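Local coordinates for putative lipoprotein YerB (Bacillus subtilis, PDB 2PSB), which is of unknown function, but is a putative membrane-attached lipoprotein that interacts with the protein PcrA, at residues Glu77-Val82 / Ser143-Asp148; Val101-Ser106 / Ser129-Ala134. All coordinates share one frame; numbering follows the deposited sequence.

How the interactions relate
Both contacts lie in the N-terminal DUF3048 family region, on the same side of the chain's centre, with their own centres about 9 Å apart. Along the chain, interaction 2 (101-106 with 129-134) is nested inside the loop that interaction 1 (77-82 with 143-148) closes. They share a small antiparallel sheet in which strand 143-146 runs between 78-79 and 132-133. Interaction 1 pairs the first two of these; interaction 2 sets the third, with the residue before it, against the end of strand 99-102, which is not part of this sheet. The Ser-143 OG to His-103 ND1 hydrogen bond, 2.7 Å, joins the two contacts directly, so the small sheet is tied to strand 99-102.

Interaction 1 of 2, residues Glu77-Val82 / Ser143-Asp148; sequences ETVGPV and SYTSYD
Val-79 and Thr-145 form the hydrogen-bonded pair of a short antiparallel bridge, one side of a three-stranded sheet whose middle strand is 143-146. Val-79 N reaches Thr-145 O at 2.9 Å, while the return bond from Thr-145 N to Val-79 O is weak at 3.4 Å. The side chains of this pair lie side by side on one face, Val-79 CG1 against Thr-145 CG2. Beyond the bridge the packing is tight. Val-82 N donates to Ser-143 O in a nearly straight bond of 2.6 Å. The peptide bond between Gly-80 and Pro-81 is cis, and Pro-81 CA lies over one face of the Tyr-144 ring, 4.1 Å from its centroid and 17° off the normal. Tyr-144 CG stands anti to its carbonyl carbon (chi1 -60°), which starts the ring toward Gly-80 and Pro-81; CD2 comes to 3.5 Å from Gly-80 CA, and OH to 3.2 Å from Pro-81 CG. The other end is looser and more open to solvent. There the side chain of exposed Glu-77 points away from 143-148, and Ser-146, the N-cap of helix 147-157, turns OG to Tyr-149 N. The link is made by backbone: Tyr-147 N donates to Glu-77 O, 3.0 Å, at an N-H...O angle of 147°.

Interaction 2 of 2, residues Val101-Ser106 / Ser129-Ala134; sequences VHHGWS and SLFWRA
His-103 ND1 shares a short hydrogen bond with Ser-143 OG while the same imidazole packs on Phe-131, at a junction between the end of strand 99-102 and the edge strand 132-133 of a small antiparallel sheet. The contact itself is side-chain packing: the nearest CA atoms, those of His-103 and Phe-131, are 9.2 Å apart. Phe-131 bridges that distance with a T-shaped (edge-to-face) stack, its edge toward the face of the His-103 imidazole. The centroids are 5.3 Å apart and the planes stand at 72°, which distinguishes this pair from an offset stack. His-103 CG is anti to its backbone N (chi1 -161°), and ND1 approaches Phe-131 CD2 to 3.9 Å. The two side chains run alongside one another with opposite headings, and Val-101 and Phe-131 are related in the same way. The far end of the phenyl ring meets strand 99-102: Phe-131 CZ lies 3.1 Å from His-102 O and also touches Val-101 CG1. Met-121 and Val-82 add to the packing around Phe-131. Arg-133 passes the imidazole at a slant on the exposed side, where its NE makes a salt bridge with Asp-127. The guanidinium and imidazole planes are 63° apart. His-103 CE1 lies over one guanidinium face, 3.9 Å from Arg-133 NH2.

Interaction 1 of 2, residues Glu77-Val82 / Ser143-Asp148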
# COMPACT_ATOMS: atom_id res chain seq x y z
N GLU A 77 -4.69 3.94 -14.91
CA GLU A 77 -5.59 3.52 -15.98
C GLU A 77 -6.21 2.27 -15.39
O GLU A 77 -7.24 2.33 -14.71
CB GLU A 77 -4.80 3.15 -17.24
CG GLU A 77 -3.96 4.26 -17.85
CD GLU A 77 -4.80 5.34 -18.50
OE1 GLU A 77 -4.23 6.23 -19.16
OE2 GLU A 77 -6.04 5.29 -18.35
N THR A 78 -5.58 1.13 -15.64
CA THR A 78 -6.05 -0.13 -15.09
C THR A 78 -5.23 -0.35 -13.83
O THR A 78 -4.10 0.12 -13.72
CB THR A 78 -5.82 -1.32 -16.06
OG1 THR A 78 -4.67 -2.07 -15.65
CG2 THR A 78 -5.63 -0.82 -17.49
N VAL A 79 -5.80 -1.06 -12.87
CA VAL A 79 -5.11 -1.34 -11.62
C VAL A 79 -5.50 -2.74 -11.17
O VAL A 79 -6.65 -3.14 -11.27
CB VAL A 79 -5.47 -0.26 -10.54
CG1 VAL A 79 -6.97 -0.25 -10.27
CG2 VAL A 79 -4.68 -0.50 -9.28
N GLY A 80 -4.52 -3.50 -10.69
CA GLY A 80 -4.79 -4.85 -10.23
C GLY A 80 -3.56 -5.73 -10.34
O GLY A 80 -2.46 -5.22 -10.54
N PRO A 81 -3.71 -7.06 -10.21
CA PRO A 81 -5.01 -7.70 -9.95
C PRO A 81 -5.56 -7.32 -8.58
O PRO A 81 -4.80 -7.09 -7.64
CB PRO A 81 -4.70 -9.20 -10.05
CG PRO A 81 -3.46 -9.25 -10.90
CD PRO A 81 -2.66 -8.07 -10.43
N VAL A 82 -6.89 -7.25 -8.47
CA VAL A 82 -7.52 -6.90 -7.21
C VAL A 82 -7.70 -8.15 -6.38
O VAL A 82 -7.90 -9.24 -6.91
CB VAL A 82 -8.89 -6.24 -7.45
CG1 VAL A 82 -9.41 -5.62 -6.16
CG2 VAL A 82 -8.75 -5.19 -8.54
N SER A 143 -8.28 -10.51 -11.93
CA SER A 143 -9.31 -9.50 -11.69
C SER A 143 -8.82 -8.04 -11.62
O SER A 143 -8.08 -7.66 -10.71
CB SER A 143 -10.05 -9.87 -10.40
OG SER A 143 -10.95 -8.86 -10.02
N TYR A 144 -9.24 -7.23 -12.59
CA TYR A 144 -8.85 -5.83 -12.66
C TYR A 144 -10.02 -4.85 -12.79
O TYR A 144 -11.16 -5.23 -13.06
CB TYR A 144 -7.96 -5.56 -13.87
CG TYR A 144 -6.67 -6.33 -13.92
CD1 TYR A 144 -6.66 -7.67 -14.32
CD2 TYR A 144 -5.47 -5.73 -13.56
CE1 TYR A 144 -5.47 -8.39 -14.36
CE2 TYR A 144 -4.27 -6.44 -13.59
CZ TYR A 144 -4.28 -7.77 -13.98
OH TYR A 144 -3.11 -8.48 -13.99
N THR A 145 -9.71 -3.57 -12.58
CA THR A 145 -10.66 -2.48 -12.76
C THR A 145 -9.82 -1.30 -13.23
O THR A 145 -8.64 -1.46 -13.53
CB THR A 145 -11.41 -2.09 -11.48
OG1 THR A 145 -12.36 -1.07 -11.81
CG2 THR A 145 -10.46 -1.55 -10.43
N SER A 146 -10.43 -0.12 -13.30
CA SER A 146 -9.73 1.08 -13.75
C SER A 146 -10.28 2.29 -13.03
O SER A 146 -11.37 2.24 -12.49
CB SER A 146 -9.93 1.26 -15.26
OG SER A 146 -11.27 1.60 -15.56
N TYR A 147 -9.52 3.38 -13.00
CA TYR A 147 -10.00 4.58 -12.33
C TYR A 147 -11.31 5.04 -12.97
O TYR A 147 -12.22 5.50 -12.29
CB TYR A 147 -8.97 5.72 -12.40
CG TYR A 147 -9.46 6.98 -11.71
CD1 TYR A 147 -10.01 6.92 -10.44
CD2 TYR A 147 -9.36 8.23 -12.33
CE1 TYR A 147 -10.46 8.06 -9.79
CE2 TYR A 147 -9.81 9.40 -11.68
CZ TYR A 147 -10.36 9.29 -10.41
OH TYR A 147 -10.79 10.41 -9.71
N ASP A 148 -11.41 4.90 -14.29
CA ASP A 148 -12.63 5.30 -14.99
C ASP A 148 -13.81 4.46 -14.50
O ASP A 148 -14.89 4.99 -14.24
CB ASP A 148 -12.46 5.11 -16.50
CG ASP A 148 -13.56 5.79 -17.30
OD1 ASP A 148 -13.57 7.04 -17.37
OD2 ASP A 148 -14.44 5.08 -17.84
O HOH W 1 -7.06 -10.84 -8.70

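Interaction 2 of 2, residues Val101-Ser106 / Ser129-Ala134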
# COMPACT_ATOMS: atom_id res chain seq x y z
N VAL A 101 -11.35 -0.03 -2.61
CA VAL A 101 -11.60 -0.95 -3.70
C VAL A 101 -10.97 -2.30 -3.38
O VAL A 101 -9.82 -2.37 -2.92
CB VAL A 101 -11.04 -0.41 -5.01
CG1 VAL A 101 -11.43 -1.33 -6.18
CG2 VAL A 101 -11.57 0.99 -5.24
N HIS A 102 -11.73 -3.37 -3.60
CA HIS A 102 -11.25 -4.71 -3.32
C HIS A 102 -12.03 -5.78 -4.08
O HIS A 102 -12.77 -5.47 -5.02
CB HIS A 102 -11.36 -5.01 -1.82
CG HIS A 102 -12.76 -4.96 -1.31
ND1 HIS A 102 -13.54 -3.83 -1.38
CD2 HIS A 102 -13.53 -5.91 -0.72
CE1 HIS A 102 -14.73 -4.08 -0.86
NE2 HIS A 102 -14.75 -5.33 -0.45
N HIS A 103 -11.86 -7.02 -3.67
CA HIS A 103 -12.55 -8.13 -4.31
C HIS A 103 -12.56 -9.32 -3.37
O HIS A 103 -11.60 -10.10 -3.32
CB HIS A 103 -11.87 -8.49 -5.63
CG HIS A 103 -12.75 -9.28 -6.55
ND1 HIS A 103 -12.45 -9.46 -7.88
CD2 HIS A 103 -13.93 -9.90 -6.35
CE1 HIS A 103 -13.41 -10.16 -8.46
NE2 HIS A 103 -14.32 -10.44 -7.55
N GLY A 104 -13.66 -9.46 -2.64
CA GLY A 104 -13.79 -10.53 -1.68
C GLY A 104 -13.37 -9.95 -0.35
O GLY A 104 -12.97 -8.79 -0.27
N TRP A 105 -13.45 -10.76 0.71
CA TRP A 105 -13.07 -10.29 2.03
C TRP A 105 -13.08 -11.40 3.08
O TRP A 105 -13.59 -12.50 2.85
CB TRP A 105 -14.02 -9.17 2.49
CG TRP A 105 -15.48 -9.42 2.22
CD1 TRP A 105 -16.12 -10.63 2.14
CD2 TRP A 105 -16.50 -8.43 2.03
NE1 TRP A 105 -17.46 -10.45 1.91
CE2 TRP A 105 -17.73 -9.11 1.83
CE3 TRP A 105 -16.50 -7.02 2.00
CZ2 TRP A 105 -18.94 -8.44 1.62
CZ3 TRP A 105 -17.71 -6.36 1.79
CH2 TRP A 105 -18.91 -7.07 1.60
N SER A 106 -12.51 -11.09 4.24
CA SER A 106 -12.49 -12.04 5.34
C SER A 106 -13.76 -11.73 6.14
O SER A 106 -14.37 -10.68 5.98
CB SER A 106 -11.25 -11.83 6.22
OG SER A 106 -11.25 -10.54 6.80
N SER A 129 -18.67 -6.13 -15.03
CA SER A 129 -18.92 -4.80 -15.55
C SER A 129 -17.79 -3.83 -15.22
O SER A 129 -16.88 -3.63 -16.03
CB SER A 129 -20.27 -4.25 -15.05
OG SER A 129 -20.43 -4.40 -13.65
N LEU A 130 -17.83 -3.24 -14.03
CA LEU A 130 -16.81 -2.29 -13.62
C LEU A 130 -15.49 -2.99 -13.24
O LEU A 130 -14.46 -2.34 -13.11
CB LEU A 130 -17.35 -1.43 -12.48
CG LEU A 130 -18.68 -0.76 -12.86
CD1 LEU A 130 -19.09 0.22 -11.78
CD2 LEU A 130 -18.55 -0.03 -14.19
N PHE A 131 -15.56 -4.31 -13.07
CA PHE A 131 -14.41 -5.16 -12.78
C PHE A 131 -14.35 -6.13 -13.97
O PHE A 131 -15.38 -6.64 -14.41
CB PHE A 131 -14.64 -5.98 -11.51
CG PHE A 131 -14.05 -5.39 -10.26
CD1 PHE A 131 -14.60 -4.25 -9.68
CD2 PHE A 131 -12.96 -6.00 -9.64
CE1 PHE A 131 -14.07 -3.72 -8.50
CE2 PHE A 131 -12.42 -5.48 -8.46
CZ PHE A 131 -12.98 -4.34 -7.89
N TRP A 132 -13.16 -6.37 -14.52
CA TRP A 132 -13.05 -7.30 -15.63
C TRP A 132 -12.05 -8.41 -15.35
O TRP A 132 -11.28 -8.34 -14.38
CB TRP A 132 -12.68 -6.56 -16.93
CG TRP A 132 -11.27 -6.06 -17.01
CD1 TRP A 132 -10.17 -6.76 -17.44
CD2 TRP A 132 -10.82 -4.73 -16.78
NE1 TRP A 132 -9.07 -5.93 -17.50
CE2 TRP A 132 -9.44 -4.68 -17.09
CE3 TRP A 132 -11.46 -3.56 -16.33
CZ2 TRP A 132 -8.69 -3.51 -16.98
CZ3 TRP A 132 -10.72 -2.40 -16.21
CH2 TRP A 132 -9.34 -2.38 -16.53
N ARG A 133 -12.08 -9.44 -16.19
CA ARG A 133 -11.21 -10.61 -16.07
C ARG A 133 -10.18 -10.65 -17.20
O ARG A 133 -10.53 -10.70 -18.37
CB ARG A 133 -12.04 -11.90 -16.11
CG ARG A 133 -12.30 -12.57 -14.76
CD ARG A 133 -12.79 -11.59 -13.74
NE ARG A 133 -13.48 -12.19 -12.58
CZ ARG A 133 -12.92 -12.96 -11.66
NH1 ARG A 133 -11.63 -13.29 -11.73
NH2 ARG A 133 -13.65 -13.38 -10.64
N ALA A 134 -8.91 -10.63 -16.83
CA ALA A 134 -7.83 -10.67 -17.81
C ALA A 134 -7.73 -12.08 -18.42
O ALA A 134 -7.86 -13.08 -17.71
CB ALA A 134 -6.52 -10.28 -17.15